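Local coordinates for cytochrome c-550-like protein (Thermosynechococcus elongatus, PDB 4LJI) that probably acts as a low-potential electron-transfer cytochrome c with one covalently bound heme c, and can partially replace cytochrome c-550, at residues I79-V83 with L114-A119; A84-S88 with L109-L114. All coordinates share one frame; numbering follows the deposited sequence.

Contact 1 of 2, residues I79-V83 with L114-A119. With HEC (heme c), chain C.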
ATOM      1  N   ILE A  79       3.204  -7.745 -20.888  1.00 14.77           N
ATOM      2  CA  ILE A  79       4.151  -6.834 -20.237  1.00 15.70           C
ATOM      3  C   ILE A  79       4.016  -5.410 -20.787  1.00 14.95           C
ATOM      4  O   ILE A  79       3.949  -4.445 -20.019  1.00 14.60           O
ATOM      5  CB  ILE A  79       5.623  -7.273 -20.439  1.00 18.48           C
ATOM      6  CG1 ILE A  79       5.865  -8.676 -19.883  1.00 17.62           C
ATOM      7  CG2 ILE A  79       6.545  -6.280 -19.689  1.00 18.72           C
ATOM      8  CD1 ILE A  79       5.515  -8.813 -18.379  1.00 14.45           C
ATOM      9  N   ALA A  80       4.004  -5.266 -22.119  1.00 18.92           N
ATOM     10  CA  ALA A  80       3.955  -3.934 -22.698  1.00 17.72           C
ATOM     11  C   ALA A  80       2.680  -3.185 -22.326  1.00 16.86           C
ATOM     12  O   ALA A  80       2.707  -1.969 -22.060  1.00 18.85           O
ATOM     13  CB  ALA A  80       4.125  -3.986 -24.210  1.00 17.72           C
ATOM     14  N   SER A  81       1.555  -3.898 -22.290  1.00 18.46           N
ATOM     15  CA  SER A  81       0.286  -3.235 -21.998  0.77 17.25           C
ATOM     16  C   SER A  81       0.192  -2.821 -20.528  1.00 15.30           C
ATOM     17  O   SER A  81      -0.370  -1.799 -20.232  1.00 15.65           O
ATOM     18  CB  SER A  81      -0.921  -4.104 -22.412  0.77 16.85           C
ATOM     19  OG  SER A  81      -0.906  -5.376 -21.788  0.77 19.56           O
ATOM     20  N   LEU A  82       0.783  -3.602 -19.634  1.00 13.79           N
ATOM     21  CA  LEU A  82       0.717  -3.262 -18.184  1.00 13.14           C
ATOM     22  C   LEU A  82       1.679  -2.089 -17.908  1.00 15.71           C
ATOM     23  O   LEU A  82       1.353  -1.179 -17.157  1.00 15.60           O
ATOM     24  CB  LEU A  82       1.052  -4.466 -17.307  1.00 16.05           C
ATOM     25  CG  LEU A  82      -0.087  -5.469 -17.218  1.00 13.33           C
ATOM     26  CD1 LEU A  82       0.430  -6.749 -16.600  1.00 16.40           C
ATOM     27  CD2 LEU A  82      -1.156  -4.863 -16.382  1.00 15.99           C
ATOM     28  N   VAL A  83       2.841  -2.099 -18.542  1.00 14.47           N
ATOM     29  CA  VAL A  83       3.781  -0.987 -18.362  1.00 15.84           C
ATOM     30  C   VAL A  83       3.155   0.329 -18.869  1.00 15.05           C
ATOM     31  O   VAL A  83       3.150   1.355 -18.141  1.00 16.57           O
ATOM     32  CB  VAL A  83       5.134  -1.276 -19.077  1.00 16.17           C
ATOM     33  CG1 VAL A  83       6.037  -0.031 -19.103  1.00 22.45           C
ATOM     34  CG2 VAL A  83       5.803  -2.433 -18.362  1.00 16.88           C
ATOM     35  N   LEU A 114       9.521  -1.646 -13.670  1.00 15.50           N
ATOM     36  CA  LEU A 114       8.103  -1.745 -13.999  1.00 16.38           C
ATOM     37  C   LEU A 114       7.793  -3.023 -14.783  1.00 15.03           C
ATOM     38  O   LEU A 114       6.707  -3.605 -14.599  1.00 16.06           O
ATOM     39  CB  LEU A 114       7.671  -0.519 -14.784  1.00 24.34           C
ATOM     40  CG  LEU A 114       6.237  -0.098 -14.613  1.00 25.95           C
ATOM     41  CD1 LEU A 114       5.989   0.202 -13.118  1.00 27.23           C
ATOM     42  CD2 LEU A 114       5.943   1.106 -15.436  1.00 19.65           C
ATOM     43  N   GLU A 115       8.711  -3.483 -15.640  1.00 16.44           N
ATOM     44  CA  GLU A 115       8.566  -4.784 -16.277  1.00 14.84           C
ATOM     45  C   GLU A 115       8.451  -5.908 -15.270  1.00 17.19           C
ATOM     46  O   GLU A 115       7.629  -6.788 -15.446  1.00 16.32           O
ATOM     47  CB  GLU A 115       9.755  -5.079 -17.217  1.00 19.62           C
ATOM     48  CG  GLU A 115       9.675  -4.381 -18.546  1.00 24.18           C
ATOM     49  CD  GLU A 115      10.922  -4.559 -19.366  1.00 32.43           C
ATOM     50  OE1 GLU A 115      10.949  -4.038 -20.496  1.00 37.93           O
ATOM     51  OE2 GLU A 115      11.863  -5.218 -18.870  1.00 34.30           O
ATOM     52  N   THR A 116       9.287  -5.893 -14.239  1.00 15.13           N
ATOM     53  CA  THR A 116       9.231  -6.978 -13.271  1.00 13.93           C
ATOM     54  C   THR A 116       7.937  -6.922 -12.452  1.00 19.62           C
ATOM     55  O   THR A 116       7.439  -7.966 -12.070  1.00 14.79           O
ATOM     56  CB  THR A 116      10.428  -6.975 -12.319  1.00 16.78           C
ATOM     57  OG1 THR A 116      10.329  -5.835 -11.455  1.00 16.98           O
ATOM     58  CG2 THR A 116      11.751  -6.967 -13.090  1.00 18.29           C
ATOM     59  N   LEU A 117       7.413  -5.717 -12.197  1.00 13.86           N
ATOM     60  CA  LEU A 117       6.131  -5.560 -11.478  1.00 11.97           C
ATOM     61  C   LEU A 117       5.005  -6.068 -12.381  1.00 15.19           C
ATOM     62  O   LEU A 117       4.127  -6.813 -11.935  1.00 13.03           O
ATOM     63  CB  LEU A 117       5.926  -4.100 -11.049  1.00 13.16           C
ATOM     64  CG  LEU A 117       4.597  -3.585 -10.497  1.00 15.26           C
ATOM     65  CD1 LEU A 117       4.191  -4.443  -9.290  1.00 14.92           C
ATOM     66  CD2 LEU A 117       4.747  -2.120 -10.075  1.00 15.15           C
ATOM     67  N   ALA A 118       5.002  -5.648 -13.646  1.00 12.26           N
ATOM     68  CA  ALA A 118       4.033  -6.205 -14.588  1.00 12.34           C
ATOM     69  C   ALA A 118       4.148  -7.728 -14.649  1.00 16.64           C
ATOM     70  O   ALA A 118       3.104  -8.414 -14.643  1.00 13.59           O
ATOM     71  CB  ALA A 118       4.196  -5.575 -16.008  1.00 13.71           C
ATOM     72  N   ALA A 119       5.372  -8.280 -14.727  1.00 12.99           N
ATOM     73  CA  ALA A 119       5.527  -9.740 -14.773  1.00 13.31           C
ATOM     74  C   ALA A 119       4.934 -10.413 -13.522  1.00 14.08           C
ATOM     75  O   ALA A 119       4.261 -11.434 -13.616  1.00 15.26           O
ATOM     76  CB  ALA A 119       6.993 -10.128 -14.929  1.00 16.39           C
TER
HETATM   77 FE   HEC C 301      -4.182   0.272  -9.538  1.00 13.28          FE
HETATM   78  CHA HEC C 301      -6.684  -0.335 -11.838  1.00 19.35           C
HETATM   79  CHB HEC C 301      -2.031  -1.766 -11.302  1.00 11.27           C
HETATM   80  CHC HEC C 301      -1.536   1.122  -7.382  1.00 13.24           C
HETATM   81  CHD HEC C 301      -6.350   1.859  -7.514  1.00 16.28           C
HETATM   82  NA  HEC C 301      -4.317  -0.865 -11.180  1.00 11.28           N
HETATM   83  C1A HEC C 301      -5.441  -0.924 -12.004  1.00 11.46           C
HETATM   84  C2A HEC C 301      -5.140  -1.815 -13.107  1.00 14.00           C
HETATM   85  C3A HEC C 301      -3.849  -2.211 -12.939  1.00 14.43           C
HETATM   86  C4A HEC C 301      -3.314  -1.609 -11.793  1.00 12.67           C
HETATM   87  CMA HEC C 301      -3.078  -3.119 -13.860  1.00 13.94           C
HETATM   88  CAA HEC C 301      -6.076  -2.247 -14.237  1.00 12.12           C
HETATM   89  CBA HEC C 301      -6.945  -3.454 -13.802  1.00 14.20           C
HETATM   90  CGA HEC C 301      -7.885  -3.959 -14.869  1.00 16.34           C
HETATM   91  O1A HEC C 301      -7.876  -3.491 -16.043  1.00 13.48           O
HETATM   92  O2A HEC C 301      -8.702  -4.892 -14.578  1.00 16.25           O
HETATM   93  NB  HEC C 301      -2.166  -0.231  -9.347  1.00 19.60           N
HETATM   94  C1B HEC C 301      -1.514  -1.036 -10.208  1.00 10.49           C
HETATM   95  C2B HEC C 301      -0.170  -1.146  -9.795  1.00 10.37           C
HETATM   96  C3B HEC C 301       0.027  -0.320  -8.716  1.00 10.73           C
HETATM   97  C4B HEC C 301      -1.303   0.243  -8.431  1.00 15.21           C
HETATM   98  CMB HEC C 301       0.893  -1.960 -10.499  1.00 13.22           C
HETATM   99  CAB HEC C 301       1.271  -0.097  -7.939  1.00 10.11           C
HETATM  100  CBB HEC C 301       2.235   0.564  -8.683  1.00 12.91           C
HETATM  101  NC  HEC C 301      -3.975   1.297  -7.761  1.00 10.47           N
HETATM  102  C1C HEC C 301      -2.814   1.543  -7.077  1.00 14.63           C
HETATM  103  C2C HEC C 301      -3.168   2.169  -5.875  1.00 16.13           C
HETATM  104  C3C HEC C 301      -4.521   2.392  -5.896  1.00 17.98           C
HETATM  105  C4C HEC C 301      -5.043   1.848  -7.102  1.00 18.05           C
HETATM  106  CMC HEC C 301      -2.192   2.570  -4.778  1.00 19.12           C
HETATM  107  CAC HEC C 301      -5.299   3.005  -4.774  1.00 15.87           C
HETATM  108  CBC HEC C 301      -5.063   4.276  -4.378  1.00 16.67           C
HETATM  109  ND  HEC C 301      -6.112   0.660  -9.661  1.00 18.50           N
HETATM  110  C1D HEC C 301      -6.790   1.376  -8.752  1.00 11.34           C
HETATM  111  C2D HEC C 301      -8.164   1.582  -9.209  1.00 13.48           C
HETATM  112  C3D HEC C 301      -8.276   0.963 -10.401  1.00 16.29           C
HETATM  113  C4D HEC C 301      -6.974   0.371 -10.669  1.00 13.03           C
HETATM  114  CMD HEC C 301      -9.252   2.327  -8.461  1.00 17.91           C
HETATM  115  CAD HEC C 301      -9.499   0.929 -11.277  1.00 18.63           C
HETATM  116  CBD HEC C 301      -9.288   1.997 -12.370  1.00 24.66           C
HETATM  117  CGD HEC C 301     -10.324   2.458 -13.378  1.00 26.81           C
HETATM  118  O1D HEC C 301     -11.116   1.668 -13.960  1.00 26.54           O
HETATM  119  O2D HEC C 301     -10.358   3.682 -13.657  1.00 34.53           O
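The methyl CD1 of I79 stands over one face of the flat peptide group that joins A118 to A119. It lies 3.7 Å from N of A119. The second flat group is the heme, and here it is met at its edge. L82 CD2 reaches the ring methyl CMA at 3.6 Å, and L117 CD2 reaches CMB at 3.9 Å. Both leucine methyls lie close to the porphyrin plane.

This is a helix-helix crossing of the c-type cytochrome fold, between helices 79-87 and 111-127. The short axes cross at 111° and come within 8.9 Å. No hydrogen bond joins the two segments, and the contact is apolar.

A118 is central to the contact. Its only side-chain carbon turns into the opposing helix and meets I79, L82 and V83. The tightest of these contacts is L82 CB to A118 CB, at 3.6 Å. L82 CD1 continues along A118 towards its carbonyl oxygen.

I79 divides its two branches. With CG1 set beside the backbone N (chi1 -59°), CD1 is carried to the peptide and to the A119 methyl. CG2 goes the other way and meets E115 CG at 3.8 Å. The I79 and E115 side chains cross at about a right angle. Beyond the pair, I79 and A119 both touch F31, and E115 touches K29, so strand 28-32 borders this end of the contact.

Helix 33-46 covers further residues: A119 packs on L36 and L117 on F43. V83 closes the contact at the L114 end. Its CG2 faces the backbone between L114 and E115. Its CG1, anti to the backbone N (chi1 170°), meets L114 CD2 at 3.8 Å.

Contact 2 of 2, residues A84-S88 with L109-L114. With HEC (heme c), chain C.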
ATOM      1  N   ALA A  84       2.567   0.288 -20.060  1.00 15.06           N
ATOM      2  CA  ALA A  84       1.968   1.484 -20.648  1.00 18.01           C
ATOM      3  C   ALA A  84       0.821   1.976 -19.790  1.00 21.15           C
ATOM      4  O   ALA A  84       0.527   3.166 -19.776  1.00 18.41           O
ATOM      5  CB  ALA A  84       1.481   1.223 -22.016  1.00 18.08           C
ATOM      6  N   PHE A  85       0.181   1.050 -19.088  1.00 19.29           N
ATOM      7  CA  PHE A  85      -0.934   1.415 -18.231  1.00 21.90           C
ATOM      8  C   PHE A  85      -0.378   2.163 -17.039  1.00 17.26           C
ATOM      9  O   PHE A  85      -0.856   3.239 -16.688  1.00 16.83           O
ATOM     10  CB  PHE A  85      -1.737   0.196 -17.757  1.00 17.30           C
ATOM     11  CG  PHE A  85      -2.798   0.549 -16.781  1.00 17.26           C
ATOM     12  CD1 PHE A  85      -4.020   1.057 -17.219  1.00 13.94           C
ATOM     13  CD2 PHE A  85      -2.556   0.410 -15.426  1.00 16.83           C
ATOM     14  CE1 PHE A  85      -4.997   1.414 -16.294  1.00 16.18           C
ATOM     15  CE2 PHE A  85      -3.517   0.753 -14.493  1.00 14.00           C
ATOM     16  CZ  PHE A  85      -4.751   1.254 -14.946  1.00 14.68           C
ATOM     17  N   GLN A  86       0.676   1.624 -16.452  1.00 15.26           N
ATOM     18  CA  GLN A  86       1.169   2.202 -15.213  1.00 12.88           C
ATOM     19  C   GLN A  86       1.794   3.574 -15.433  1.00 16.50           C
ATOM     20  O   GLN A  86       1.814   4.417 -14.532  1.00 19.01           O
ATOM     21  CB  GLN A  86       2.110   1.253 -14.487  1.00 12.48           C
ATOM     22  CG  GLN A  86       1.789   1.280 -12.976  1.00 14.42           C
ATOM     23  CD  GLN A  86       0.364   0.894 -12.709  1.00 13.70           C
ATOM     24  OE1 GLN A  86      -0.107  -0.111 -13.209  1.00 14.44           O
ATOM     25  NE2 GLN A  86      -0.342   1.691 -11.905  1.00 18.12           N
ATOM     26  N   ARG A  87       2.307   3.795 -16.640  1.00 18.55           N
ATOM     27  CA  ARG A  87       2.899   5.099 -16.929  1.00 23.56           C
ATOM     28  C   ARG A  87       1.830   6.194 -16.986  1.00 21.92           C
ATOM     29  O   ARG A  87       2.088   7.373 -16.647  1.00 25.24           O
ATOM     30  CB  ARG A  87       3.677   5.016 -18.237  1.00 16.36           C
ATOM     31  CG  ARG A  87       4.968   4.210 -18.122  1.00 15.96           C
ATOM     32  CD  ARG A  87       5.963   4.868 -17.196  1.00 18.41           C
ATOM     33  NE  ARG A  87       7.246   4.190 -17.216  1.00 20.97           N
ATOM     34  CZ  ARG A  87       8.021   3.994 -16.159  1.00 23.12           C
ATOM     35  NH1 ARG A  87       7.652   4.417 -14.945  1.00 22.47           N
ATOM     36  NH2 ARG A  87       9.167   3.351 -16.318  1.00 20.83           N
ATOM     37  N   SER A  88       0.642   5.814 -17.434  1.00 18.39           N
ATOM     38  CA  SER A  88      -0.476   6.744 -17.569  1.00 21.74           C
ATOM     39  C   SER A  88      -1.786   5.984 -17.432  1.00 23.87           C
ATOM     40  O   SER A  88      -2.352   5.552 -18.428  1.00 22.20           O
ATOM     41  CB  SER A  88      -0.442   7.421 -18.942  1.00 23.31           C
ATOM     42  OG  SER A  88      -1.442   8.432 -19.016  1.00 29.28           O
ATOM     43  N   LEU A 109       9.888   4.516 -10.955  1.00 24.82           N
ATOM     44  CA  LEU A 109      10.329   3.196 -11.389  1.00 24.20           C
ATOM     45  C   LEU A 109      10.879   3.200 -12.818  1.00 20.70           C
ATOM     46  O   LEU A 109      10.278   3.774 -13.708  1.00 27.46           O
ATOM     47  CB  LEU A 109       9.173   2.201 -11.267  1.00 26.75           C
ATOM     48  CG  LEU A 109       8.776   1.973  -9.811  1.00 27.90           C
ATOM     49  CD1 LEU A 109       7.556   1.072  -9.725  1.00 29.50           C
ATOM     50  CD2 LEU A 109       9.947   1.381  -9.072  1.00 28.48           C
ATOM     51  N   THR A 110      12.017   2.549 -13.024  1.00 16.25           N
ATOM     52  CA  THR A 110      12.639   2.473 -14.363  1.00 18.43           C
ATOM     53  C   THR A 110      11.826   1.470 -15.161  1.00 19.78           C
ATOM     54  O   THR A 110      11.025   0.718 -14.600  1.00 19.14           O
ATOM     55  CB  THR A 110      14.051   1.953 -14.285  1.00 26.15           C
ATOM     56  OG1 THR A 110      14.037   0.578 -13.858  1.00 22.11           O
ATOM     57  CG2 THR A 110      14.876   2.806 -13.311  1.00 25.35           C
ATOM     58  N   THR A 111      12.029   1.481 -16.466  1.00 19.76           N
ATOM     59  CA  THR A 111      11.436   0.527 -17.394  1.00 19.78           C
ATOM     60  C   THR A 111      11.554  -0.912 -16.903  1.00 25.25           C
ATOM     61  O   THR A 111      10.561  -1.623 -16.851  1.00 18.80           O
ATOM     62  CB  THR A 111      12.146   0.644 -18.769  1.00 22.28           C
ATOM     63  OG1 THR A 111      12.098   2.011 -19.171  1.00 25.66           O
ATOM     64  CG2 THR A 111      11.475  -0.241 -19.824  1.00 18.82           C
ATOM     65  N   GLU A 112      12.767  -1.333 -16.554  1.00 20.73           N
ATOM     66  CA  GLU A 112      13.012  -2.712 -16.151  1.00 19.08           C
ATOM     67  C   GLU A 112      12.289  -3.059 -14.850  1.00 20.88           C
ATOM     68  O   GLU A 112      11.739  -4.151 -14.701  1.00 23.13           O
ATOM     69  CB  GLU A 112      14.503  -2.974 -15.985  1.00 22.46           C
ATOM     70  CG  GLU A 112      15.277  -2.994 -17.309  1.00 25.72           C
ATOM     71  CD  GLU A 112      15.977  -1.676 -17.580  1.00 31.99           C
ATOM     72  OE1 GLU A 112      15.439  -0.626 -17.153  1.00 33.06           O
ATOM     73  OE2 GLU A 112      17.067  -1.695 -18.220  1.00 41.09           O
ATOM     74  N   GLN A 113      12.326  -2.133 -13.905  1.00 15.96           N
ATOM     75  CA  GLN A 113      11.604  -2.341 -12.638  1.00 21.09           C
ATOM     76  C   GLN A 113      10.116  -2.536 -12.883  1.00 20.22           C
ATOM     77  O   GLN A 113       9.504  -3.484 -12.352  1.00 15.44           O
ATOM     78  CB  GLN A 113      11.782  -1.172 -11.681  1.00 21.27           C
ATOM     79  CG  GLN A 113      13.112  -1.134 -10.979  1.00 22.56           C
ATOM     80  CD  GLN A 113      13.253   0.107 -10.140  1.00 31.21           C
ATOM     81  OE1 GLN A 113      13.073   1.230 -10.616  1.00 32.31           O
ATOM     82  NE2 GLN A 113      13.548  -0.089  -8.870  1.00 28.18           N
ATOM     83  N   LEU A 114       9.521  -1.646 -13.670  1.00 15.50           N
ATOM     84  CA  LEU A 114       8.103  -1.745 -13.999  1.00 16.38           C
ATOM     85  C   LEU A 114       7.793  -3.023 -14.783  1.00 15.03           C
ATOM     86  O   LEU A 114       6.707  -3.605 -14.599  1.00 16.06           O
ATOM     87  CB  LEU A 114       7.671  -0.519 -14.784  1.00 24.34           C
ATOM     88  CG  LEU A 114       6.237  -0.098 -14.613  1.00 25.95           C
ATOM     89  CD1 LEU A 114       5.989   0.202 -13.118  1.00 27.23           C
ATOM     90  CD2 LEU A 114       5.943   1.106 -15.436  1.00 19.65           C
TER
HETATM   91 FE   HEC C 301      -4.182   0.272  -9.538  1.00 13.28          FE
HETATM   92  CHA HEC C 301      -6.684  -0.335 -11.838  1.00 19.35           C
HETATM   93  CHB HEC C 301      -2.031  -1.766 -11.302  1.00 11.27           C
HETATM   94  CHC HEC C 301      -1.536   1.122  -7.382  1.00 13.24           C
HETATM   95  CHD HEC C 301      -6.350   1.859  -7.514  1.00 16.28           C
HETATM   96  NA  HEC C 301      -4.317  -0.865 -11.180  1.00 11.28           N
HETATM   97  C1A HEC C 301      -5.441  -0.924 -12.004  1.00 11.46           C
HETATM   98  C2A HEC C 301      -5.140  -1.815 -13.107  1.00 14.00           C
HETATM   99  C3A HEC C 301      -3.849  -2.211 -12.939  1.00 14.43           C
HETATM  100  C4A HEC C 301      -3.314  -1.609 -11.793  1.00 12.67           C
HETATM  101  CMA HEC C 301      -3.078  -3.119 -13.860  1.00 13.94           C
HETATM  102  CAA HEC C 301      -6.076  -2.247 -14.237  1.00 12.12           C
HETATM  103  CBA HEC C 301      -6.945  -3.454 -13.802  1.00 14.20           C
HETATM  104  CGA HEC C 301      -7.885  -3.959 -14.869  1.00 16.34           C
HETATM  105  O1A HEC C 301      -7.876  -3.491 -16.043  1.00 13.48           O
HETATM  106  O2A HEC C 301      -8.702  -4.892 -14.578  1.00 16.25           O
HETATM  107  NB  HEC C 301      -2.166  -0.231  -9.347  1.00 19.60           N
HETATM  108  C1B HEC C 301      -1.514  -1.036 -10.208  1.00 10.49           C
HETATM  109  C2B HEC C 301      -0.170  -1.146  -9.795  1.00 10.37           C
HETATM  110  C3B HEC C 301       0.027  -0.320  -8.716  1.00 10.73           C
HETATM  111  C4B HEC C 301      -1.303   0.243  -8.431  1.00 15.21           C
HETATM  112  CMB HEC C 301       0.893  -1.960 -10.499  1.00 13.22           C
HETATM  113  CAB HEC C 301       1.271  -0.097  -7.939  1.00 10.11           C
HETATM  114  CBB HEC C 301       2.235   0.564  -8.683  1.00 12.91           C
HETATM  115  NC  HEC C 301      -3.975   1.297  -7.761  1.00 10.47           N
HETATM  116  C1C HEC C 301      -2.814   1.543  -7.077  1.00 14.63           C
HETATM  117  C2C HEC C 301      -3.168   2.169  -5.875  1.00 16.13           C
HETATM  118  C3C HEC C 301      -4.521   2.392  -5.896  1.00 17.98           C
HETATM  119  C4C HEC C 301      -5.043   1.848  -7.102  1.00 18.05           C
HETATM  120  CMC HEC C 301      -2.192   2.570  -4.778  1.00 19.12           C
HETATM  121  CAC HEC C 301      -5.299   3.005  -4.774  1.00 15.87           C
HETATM  122  CBC HEC C 301      -5.063   4.276  -4.378  1.00 16.67           C
HETATM  123  ND  HEC C 301      -6.112   0.660  -9.661  1.00 18.50           N
HETATM  124  C1D HEC C 301      -6.790   1.376  -8.752  1.00 11.34           C
HETATM  125  C2D HEC C 301      -8.164   1.582  -9.209  1.00 13.48           C
HETATM  126  C3D HEC C 301      -8.276   0.963 -10.401  1.00 16.29           C
HETATM  127  C4D HEC C 301      -6.974   0.371 -10.669  1.00 13.03           C
HETATM  128  CMD HEC C 301      -9.252   2.327  -8.461  1.00 17.91           C
HETATM  129  CAD HEC C 301      -9.499   0.929 -11.277  1.00 18.63           C
HETATM  130  CBD HEC C 301      -9.288   1.997 -12.370  1.00 24.66           C
HETATM  131  CGD HEC C 301     -10.324   2.458 -13.378  1.00 26.81           C
HETATM  132  O1D HEC C 301     -11.116   1.668 -13.960  1.00 26.54           O
HETATM  133  O2D HEC C 301     -10.358   3.682 -13.657  1.00 34.53           O
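R87 grips the carbonyl oxygen of L109 with two nitrogens, just before the start of helix 111-127. This start carries a capping box, and the contact belongs to the heme-binding part of the cytochrome c fold.

R87 NH1 lies 3.0 Å and R87 NH2 2.9 Å from L109 O. Both N-H groups converge on this one atom, so both bonds are bent, with N-H...O angles of 140° and 146°. L109 O lies nearly in the guanidinium plane, while both nitrogens approach it from the same face of the carbonyl plane. NH1 has a second acceptor, the carbonyl oxygen of V104, so the arginine joins two loop carbonyls, those of L109 and V104. The T110-T111 peptide borders the guanidinium edge near its plane, without a hydrogen bond, since R87 NH2 and T111 N are both donors.

The capping box is made within residues 109-114. T110 N donates to Q113 OE1 at 2.9 Å, on a lone pair in the amide plane. Q113 N returns a bond to T110 OG1 at 3.2 Å, nearly straight at 167°. These bonds occupy two N-H groups at the helix start.

Packing adds a second hold: L114 CD2 sits over the centre of one guanidinium face, 3.6 Å from R87 CZ. The same methyl also touches Q86 CB.

F85 and Q86 carry the heme contacts, and both lie over one face of the porphyrin. F85 CE2 comes within 3.3 Å of C2A. While Q86 CB faces L114, the side chain bends at chi2, which lays its amide over the rim of pyrrole B. Its NE2 is held by the carbonyl oxygen of R102, next to the axial ligand C101. The other amide atom, Q86 OE1, lies 3.2 Å from the heme meso carbon CHB.

Overall arrangement
Contacts 1 and 2 are neighbouring parts of one helix pair, 79-87 with 111-127, and their centres lie about 7 Å apart. Contact 2 is nested within the chain loop that contact 1 closes. L114 belongs to both, and L117 CD2 also packs on L109 CD1 at 4.3 Å. Contact 1 is the more buried and borders the heme at its edge. Contact 2 reaches over a heme face and nearer the iron ligand: the Q86 side chain is about 3 Å from that of the axial C101, against about 9 Å for L82. The side chain of L114 is about 7 Å from that of C47, which binds the heme covalently.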